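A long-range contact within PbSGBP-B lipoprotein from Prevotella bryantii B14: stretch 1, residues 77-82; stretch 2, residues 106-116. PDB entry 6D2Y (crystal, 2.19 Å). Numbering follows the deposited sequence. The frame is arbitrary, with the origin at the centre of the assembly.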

# COMPACT_ATOMS: atom_id res chain seq x y z
N ILE A 77 9.31 -9.74 38.33
CA ILE A 77 8.85 -8.47 37.79
C ILE A 77 7.99 -8.76 36.57
O ILE A 77 8.42 -9.50 35.68
CB ILE A 77 10.03 -7.55 37.40
CG1 ILE A 77 10.76 -7.04 38.65
CG2 ILE A 77 9.55 -6.38 36.56
CD1 ILE A 77 11.89 -6.07 38.35
N LEU A 78 6.80 -8.20 36.53
CA LEU A 78 5.96 -8.24 35.34
C LEU A 78 5.72 -6.82 34.84
O LEU A 78 5.33 -5.95 35.61
CB LEU A 78 4.62 -8.91 35.61
CG LEU A 78 4.69 -10.41 35.84
CD1 LEU A 78 4.64 -10.61 37.33
CD2 LEU A 78 3.52 -11.13 35.14
N PHE A 79 5.95 -6.62 33.55
CA PHE A 79 5.50 -5.42 32.84
C PHE A 79 4.13 -5.73 32.25
O PHE A 79 4.02 -6.55 31.33
CB PHE A 79 6.51 -5.05 31.76
CG PHE A 79 7.79 -4.49 32.29
CD1 PHE A 79 8.82 -5.33 32.68
CD2 PHE A 79 7.96 -3.12 32.40
CE1 PHE A 79 10.01 -4.81 33.17
CE2 PHE A 79 9.14 -2.60 32.89
CZ PHE A 79 10.17 -3.44 33.27
N ASN A 80 3.09 -5.08 32.78
CA ASN A 80 1.70 -5.40 32.45
C ASN A 80 1.48 -6.87 32.77
O ASN A 80 1.62 -7.25 33.94
CB ASN A 80 1.41 -4.98 31.00
CG ASN A 80 1.71 -3.53 30.75
OD1 ASN A 80 1.00 -2.63 31.22
ND2 ASN A 80 2.76 -3.28 29.98
N ASP A 81 1.15 -7.72 31.80
CA ASP A 81 0.97 -9.14 32.03
C ASP A 81 2.15 -9.97 31.53
O ASP A 81 2.06 -11.19 31.45
CB ASP A 81 -0.32 -9.62 31.38
CG ASP A 81 -0.41 -9.25 29.91
OD1 ASP A 81 0.57 -8.68 29.37
OD2 ASP A 81 -1.46 -9.50 29.29
N GLN A 82 3.26 -9.32 31.17
CA GLN A 82 4.42 -9.99 30.62
C GLN A 82 5.49 -10.11 31.69
O GLN A 82 5.94 -9.10 32.24
CB GLN A 82 4.96 -9.23 29.40
CG GLN A 82 3.93 -9.05 28.30
CD GLN A 82 3.40 -10.38 27.77
OE1 GLN A 82 4.17 -11.28 27.44
NE2 GLN A 82 2.08 -10.50 27.71
N SER A 106 -1.38 -8.19 26.46
CA SER A 106 -2.78 -8.38 26.07
C SER A 106 -3.72 -7.53 26.92
O SER A 106 -4.71 -6.99 26.40
CB SER A 106 -3.16 -9.86 26.19
OG SER A 106 -2.62 -10.61 25.11
N VAL A 107 -3.45 -7.40 28.21
CA VAL A 107 -4.16 -6.48 29.10
C VAL A 107 -3.13 -5.48 29.62
O VAL A 107 -2.16 -5.86 30.28
CB VAL A 107 -4.88 -7.22 30.23
CG1 VAL A 107 -3.96 -8.22 30.89
CG2 VAL A 107 -5.41 -6.21 31.26
N VAL A 108 -3.30 -4.21 29.27
CA VAL A 108 -2.34 -3.16 29.60
C VAL A 108 -2.87 -2.38 30.80
O VAL A 108 -4.02 -1.94 30.81
CB VAL A 108 -2.08 -2.24 28.39
CG1 VAL A 108 -3.38 -1.72 27.80
CG2 VAL A 108 -1.17 -1.08 28.78
N THR A 109 -2.02 -2.23 31.81
CA THR A 109 -2.37 -1.45 32.99
C THR A 109 -1.38 -0.33 33.27
O THR A 109 -1.59 0.43 34.22
CB THR A 109 -2.49 -2.35 34.23
OG1 THR A 109 -1.33 -3.19 34.33
CG2 THR A 109 -3.73 -3.22 34.13
N ASP A 110 -0.32 -0.20 32.46
CA ASP A 110 0.70 0.82 32.65
C ASP A 110 1.29 0.76 34.06
O ASP A 110 1.40 1.76 34.76
CB ASP A 110 0.16 2.22 32.33
CG ASP A 110 -0.06 2.44 30.85
OD1 ASP A 110 0.49 1.66 30.03
OD2 ASP A 110 -0.77 3.40 30.49
N LYS A 111 1.65 -0.45 34.47
CA LYS A 111 2.28 -0.68 35.75
C LYS A 111 3.30 -1.80 35.61
O LYS A 111 3.11 -2.73 34.81
CB LYS A 111 1.25 -1.04 36.84
CG LYS A 111 0.29 0.09 37.18
CD LYS A 111 -0.81 -0.34 38.12
CE LYS A 111 -1.91 0.72 38.20
NZ LYS A 111 -1.37 2.05 38.61
N MSE A 112 4.38 -1.70 36.37
CA MSE A 112 5.35 -2.79 36.50
C MSE A 112 5.17 -3.39 37.89
O MSE A 112 5.34 -2.70 38.89
CB MSE A 112 6.78 -2.28 36.31
CG MSE A 112 7.85 -3.01 37.12
SE MSE A 112 9.67 -2.44 36.66
CE MSE A 112 9.83 -0.98 37.90
N TYR A 113 4.79 -4.66 37.95
CA TYR A 113 4.47 -5.32 39.21
C TYR A 113 5.72 -5.98 39.77
O TYR A 113 6.34 -6.81 39.11
CB TYR A 113 3.35 -6.34 39.02
CG TYR A 113 2.09 -5.75 38.41
CD1 TYR A 113 1.10 -5.19 39.21
CD2 TYR A 113 1.91 -5.75 37.04
CE1 TYR A 113 -0.04 -4.65 38.65
CE2 TYR A 113 0.77 -5.21 36.47
CZ TYR A 113 -0.21 -4.66 37.28
OH TYR A 113 -1.35 -4.12 36.73
N MSE A 114 6.08 -5.61 40.99
CA MSE A 114 7.18 -6.27 41.68
C MSE A 114 6.62 -7.29 42.66
O MSE A 114 5.77 -6.95 43.49
CB MSE A 114 8.05 -5.26 42.40
CG MSE A 114 8.25 -3.99 41.62
SE MSE A 114 9.02 -2.59 42.72
CE MSE A 114 10.79 -2.74 42.03
N ILE A 115 7.09 -8.53 42.56
CA ILE A 115 6.60 -9.63 43.39
C ILE A 115 7.71 -10.07 44.34
O ILE A 115 8.82 -10.41 43.90
CB ILE A 115 6.09 -10.82 42.57
CG1 ILE A 115 4.98 -10.42 41.59
CG2 ILE A 115 5.55 -11.88 43.51
CD1 ILE A 115 4.71 -11.48 40.54
N THR A 116 7.40 -10.08 45.63
CA THR A 116 8.34 -10.52 46.64
C THR A 116 8.31 -12.04 46.78
O THR A 116 7.57 -12.74 46.09
CB THR A 116 8.01 -9.83 47.97
OG1 THR A 116 6.71 -10.25 48.40
CG2 THR A 116 8.01 -8.33 47.77
O HOH W 1 2.18 -0.25 29.26

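The strand that reaches this contact at residues 77-79 and the strand that begins at Lys 111 run antiparallel, their N-to-C directions 165° apart, and the loops beside them carry much of the remaining contact. Leu 78 and Tyr 113 form the hydrogen-bonded pair of the ladder: Leu 78 N donates to Tyr 113 O at 3.0 Å, and Tyr 113 N donates to Leu 78 O at 2.7 Å. Two residues on, Asn 80 N donates to Lys 111 O at 3.1 Å, so the ladder's spacing outlasts the first strand and enters the type II' turn from Phe 79 to Gln 82.

Asn 80 covers the most surface, and it does so from a turn position with positive phi. Its CA-to-CB bond points away from the other stretch, yet the m rotamer brings the amide end back. There OD1 accepts from two successive backbone amides, Thr 109 N at 3.1 Å and Asp 110 N at 3.0 Å, tying down the loop that leads into the second strand. A water extends the link, accepting from Asn 80 ND2 at 3.2 Å and donating to Asp 110 OD1 at 2.7 Å. Asp 81 follows a similar rule: its OD2 accepts from Val 107 N at 3.1 Å and, weakly, from Ser 106 N, also at 3.1 Å.

The strands themselves pack by alternation. Selenomethionine Met 112 shares a sheet face with Ile 77 and Phe 79; its SE lies 3.6 Å from Phe 79 CZ, oblique to the ring, while its CG meets Ile 77 CG2 at 3.8 Å. This is a buried, apolar match. On the face of Tyr 113, Leu 78 CD1 reaches Ile 115 CD1 at 3.3 Å, a diagonal contact beyond its paired residue. The rule to read here: apolar side chains pack the buried face of Ile 77, Phe 79 and Met 112, while carboxylate and amide oxygens collect loop NH groups.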